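Extracellular solute-binding protein (Conexibacter woesei, PDB 4P98) probably captures a small solute outside the cell membrane, as a BMP-family lipoprotein, and delivers it to an ABC transporter for uptake. Local coordinates at residues Pro66-Phe71 with Leu91-Glu96. Sequence-based numbering, arbitrary orientation.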
ATOM      1  N   PRO A  66     -13.659  12.262  18.120  1.00 23.64           N
ATOM      2  CA  PRO A  66     -13.345  13.542  18.784  1.00 22.42           C
ATOM      3  C   PRO A  66     -12.079  14.251  18.263  1.00 20.52           C
ATOM      4  O   PRO A  66     -12.030  15.478  18.257  1.00 24.52           O
ATOM      5  CB  PRO A  66     -13.187  13.171  20.267  1.00 24.51           C
ATOM      6  CG  PRO A  66     -13.475  11.722  20.398  1.00 26.44           C
ATOM      7  CD  PRO A  66     -13.777  11.130  19.054  1.00 25.32           C
ATOM      8  N   VAL A  67     -11.074  13.495  17.822  1.00 21.87           N
ATOM      9  CA  VAL A  67      -9.846  14.080  17.282  1.00 20.84           C
ATOM     10  C   VAL A  67     -10.161  14.786  15.964  1.00 21.19           C
ATOM     11  O   VAL A  67      -9.726  15.916  15.729  1.00 17.78           O
ATOM     12  CB  VAL A  67      -8.758  13.004  17.057  1.00 22.84           C
ATOM     13  CG1 VAL A  67      -7.564  13.572  16.302  1.00 23.36           C
ATOM     14  CG2 VAL A  67      -8.304  12.412  18.381  1.00 25.71           C
ATOM     15  N   ILE A  68     -10.921  14.110  15.105  1.00 19.85           N
ATOM     16  CA  ILE A  68     -11.368  14.695  13.842  1.00 17.49           C
ATOM     17  C   ILE A  68     -12.179  15.974  14.119  1.00 17.61           C
ATOM     18  O   ILE A  68     -11.939  17.021  13.516  1.00 18.90           O
ATOM     19  CB  ILE A  68     -12.191  13.664  13.021  1.00 16.14           C
ATOM     20  CG1 ILE A  68     -11.286  12.528  12.554  1.00 16.12           C
ATOM     21  CG2 ILE A  68     -12.865  14.329  11.827  1.00 15.30           C
ATOM     22  CD1 ILE A  68     -12.035  11.274  12.159  1.00 16.57           C
ATOM     23  N   ARG A  69     -13.122  15.898  15.053  1.00 18.96           N
ATOM     24  CA  ARG A  69     -13.953  17.049  15.399  1.00 19.77           C
ATOM     25  C   ARG A  69     -13.096  18.234  15.853  1.00 18.95           C
ATOM     26  O   ARG A  69     -13.344  19.373  15.457  1.00 17.75           O
ATOM     27  CB  ARG A  69     -14.968  16.686  16.491  1.00 21.56           C
ATOM     28  CG  ARG A  69     -15.890  17.841  16.869  1.00 23.61           C
ATOM     29  CD  ARG A  69     -17.009  17.433  17.818  1.00 23.48           C
ATOM     30  NE  ARG A  69     -17.907  16.473  17.186  1.00 22.23           N
ATOM     31  CZ  ARG A  69     -17.942  15.170  17.437  1.00 23.17           C
ATOM     32  NH1 ARG A  69     -17.150  14.620  18.359  1.00 24.40           N
ATOM     33  NH2 ARG A  69     -18.798  14.409  16.765  1.00 21.59           N
ATOM     34  N   GLN A  70     -12.094  17.948  16.674  1.00 19.06           N
ATOM     35  CA  GLN A  70     -11.219  18.977  17.226  1.00 22.41           C
ATOM     36  C   GLN A  70     -10.432  19.701  16.136  1.00 22.26           C
ATOM     37  O   GLN A  70     -10.290  20.918  16.181  1.00 22.64           O
ATOM     38  CB  GLN A  70     -10.266  18.354  18.260  1.00 27.39           C
ATOM     39  CG  GLN A  70      -9.227  19.302  18.813  1.00 34.65           C
ATOM     40  CD  GLN A  70      -8.388  18.677  19.914  1.00 46.05           C
ATOM     41  OE1 GLN A  70      -8.241  17.447  19.998  1.00 53.17           O
ATOM     42  NE2 GLN A  70      -7.830  19.521  20.765  1.00 47.97           N
ATOM     43  N   PHE A  71      -9.925  18.970  15.145  1.00 21.06           N
ATOM     44  CA  PHE A  71      -9.236  19.617  14.032  1.00 20.88           C
ATOM     45  C   PHE A  71     -10.180  20.504  13.225  1.00 20.67           C
ATOM     46  O   PHE A  71      -9.821  21.619  12.846  1.00 21.67           O
ATOM     47  CB  PHE A  71      -8.564  18.592  13.108  1.00 19.93           C
ATOM     48  CG  PHE A  71      -7.259  18.064  13.633  1.00 21.53           C
ATOM     49  CD1 PHE A  71      -6.199  18.928  13.896  1.00 23.65           C
ATOM     50  CD2 PHE A  71      -7.071  16.709  13.840  1.00 20.38           C
ATOM     51  CE1 PHE A  71      -4.981  18.445  14.354  1.00 23.67           C
ATOM     52  CE2 PHE A  71      -5.863  16.221  14.308  1.00 21.93           C
ATOM     53  CZ  PHE A  71      -4.816  17.089  14.572  1.00 22.71           C
ATOM     54  N   LEU A  91     -16.930  10.517   7.948  1.00 11.54           N
ATOM     55  CA  LEU A  91     -18.213  10.833   7.319  1.00 14.04           C
ATOM     56  C   LEU A  91     -19.201  11.478   8.295  1.00 14.97           C
ATOM     57  O   LEU A  91     -19.960  12.349   7.908  1.00 15.33           O
ATOM     58  CB  LEU A  91     -18.843   9.594   6.689  1.00 15.26           C
ATOM     59  CG  LEU A  91     -18.015   8.920   5.593  1.00 16.26           C
ATOM     60  CD1 LEU A  91     -18.671   7.618   5.204  1.00 18.79           C
ATOM     61  CD2 LEU A  91     -17.900   9.825   4.386  1.00 18.21           C
ATOM     62  N   ARG A  92     -19.177  11.051   9.555  1.00 16.25           N
ATOM     63  CA  ARG A  92     -20.082  11.599  10.568  1.00 16.77           C
ATOM     64  C   ARG A  92     -19.758  13.052  10.914  1.00 16.02           C
ATOM     65  O   ARG A  92     -20.654  13.904  10.958  1.00 16.50           O
ATOM     66  CB  ARG A  92     -20.044  10.741  11.838  1.00 17.96           C
ATOM     67  CG  ARG A  92     -20.497   9.298  11.649  1.00 19.23           C
ATOM     68  CD  ARG A  92     -20.573   8.612  12.999  1.00 20.52           C
ATOM     69  NE  ARG A  92     -21.657   9.217  13.751  1.00 20.30           N
ATOM     70  CZ  ARG A  92     -22.929   8.853  13.658  1.00 20.25           C
ATOM     71  NH1 ARG A  92     -23.288   7.835  12.882  1.00 20.81           N
ATOM     72  NH2 ARG A  92     -23.845   9.500  14.361  1.00 21.20           N
ATOM     73  N   VAL A  93     -18.478  13.333  11.138  1.00 14.44           N
ATOM     74  CA  VAL A  93     -18.052  14.671  11.526  1.00 15.26           C
ATOM     75  C   VAL A  93     -18.200  15.638  10.352  1.00 15.23           C
ATOM     76  O   VAL A  93     -18.561  16.791  10.553  1.00 16.32           O
ATOM     77  CB  VAL A  93     -16.624  14.674  12.109  1.00 16.31           C
ATOM     78  CG1 VAL A  93     -16.172  16.081  12.472  1.00 17.91           C
ATOM     79  CG2 VAL A  93     -16.583  13.795  13.352  1.00 17.93           C
ATOM     80  N   ALA A  94     -17.961  15.161   9.132  1.00 14.24           N
ATOM     81  CA  ALA A  94     -18.153  15.988   7.941  1.00 15.27           C
ATOM     82  C   ALA A  94     -19.517  16.692   7.917  1.00 15.81           C
ATOM     83  O   ALA A  94     -19.594  17.856   7.528  1.00 17.27           O
ATOM     84  CB  ALA A  94     -17.959  15.165   6.665  1.00 16.58           C
ATOM     85  N   THR A  95     -20.569  16.000   8.358  1.00 15.61           N
ATOM     86  CA  THR A  95     -21.914  16.577   8.384  1.00 17.19           C
ATOM     87  C   THR A  95     -22.019  17.765   9.343  1.00 17.28           C
ATOM     88  O   THR A  95     -22.894  18.598   9.170  1.00 17.00           O
ATOM     89  CB  THR A  95     -22.991  15.542   8.774  1.00 18.17           C
ATOM     90  OG1 THR A  95     -22.833  15.179  10.157  1.00 20.29           O
ATOM     91  CG2 THR A  95     -22.904  14.290   7.888  1.00 18.86           C
ATOM     92  N   GLU A  96     -21.134  17.835  10.341  1.00 17.66           N
ATOM     93  CA  GLU A  96     -21.125  18.925  11.326  1.00 19.20           C
ATOM     94  C   GLU A  96     -20.421  20.196  10.844  1.00 20.06           C
ATOM     95  O   GLU A  96     -20.643  21.276  11.398  1.00 20.94           O
ATOM     96  CB  GLU A  96     -20.441  18.471  12.627  1.00 19.55           C
ATOM     97  CG  GLU A  96     -21.026  17.233  13.286  1.00 19.53           C
ATOM     98  CD  GLU A  96     -20.169  16.716  14.444  1.00 22.78           C
ATOM     99  OE1 GLU A  96     -19.316  17.464  14.969  1.00 22.02           O
ATOM    100  OE2 GLU A  96     -20.330  15.542  14.832  1.00 25.94           O
TER
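V93 of helix 84-94 pushes its isopropyl group against helix 61-73, between I68 and R69. Its CB and CG1 meet the CG2 branch of I68, which also packs on I24 of strand 22-25, with V93 CB 3.8 Å from I68 CG2. V93 CG1 stands anti to its own backbone N (chi1 178°), which carries it on to the backbone of the other helix, 3.8 Å from R69 CA. V93 CG2 sits over one face of the R69 guanidinium, at its NH2 end, placing an apolar methyl against the charged group there. Past V93 the chain turns, with E96 N bonded to V93 O at 2.8 Å, and E96 reaches back to the R69 head. This is a side-on, two-pronged salt bridge: R69 NE gives its hydrogen to E96 OE1 at 2.8 Å, and R69 NH2 to E96 OE2 at 2.7 Å and nearly straight (175°). Both oxygens use their syn lone pairs, and with the two planes only 9° apart, the paired bonds fix the guanidinium's rotation. E65 adds a second carboxylate at R69 NH2. Neighbouring helices packed on one face of a parallel sheet, valine inside and ion pair outside, belong to the Rossmann-like α/β lobe of a periplasmic-binding-protein fold.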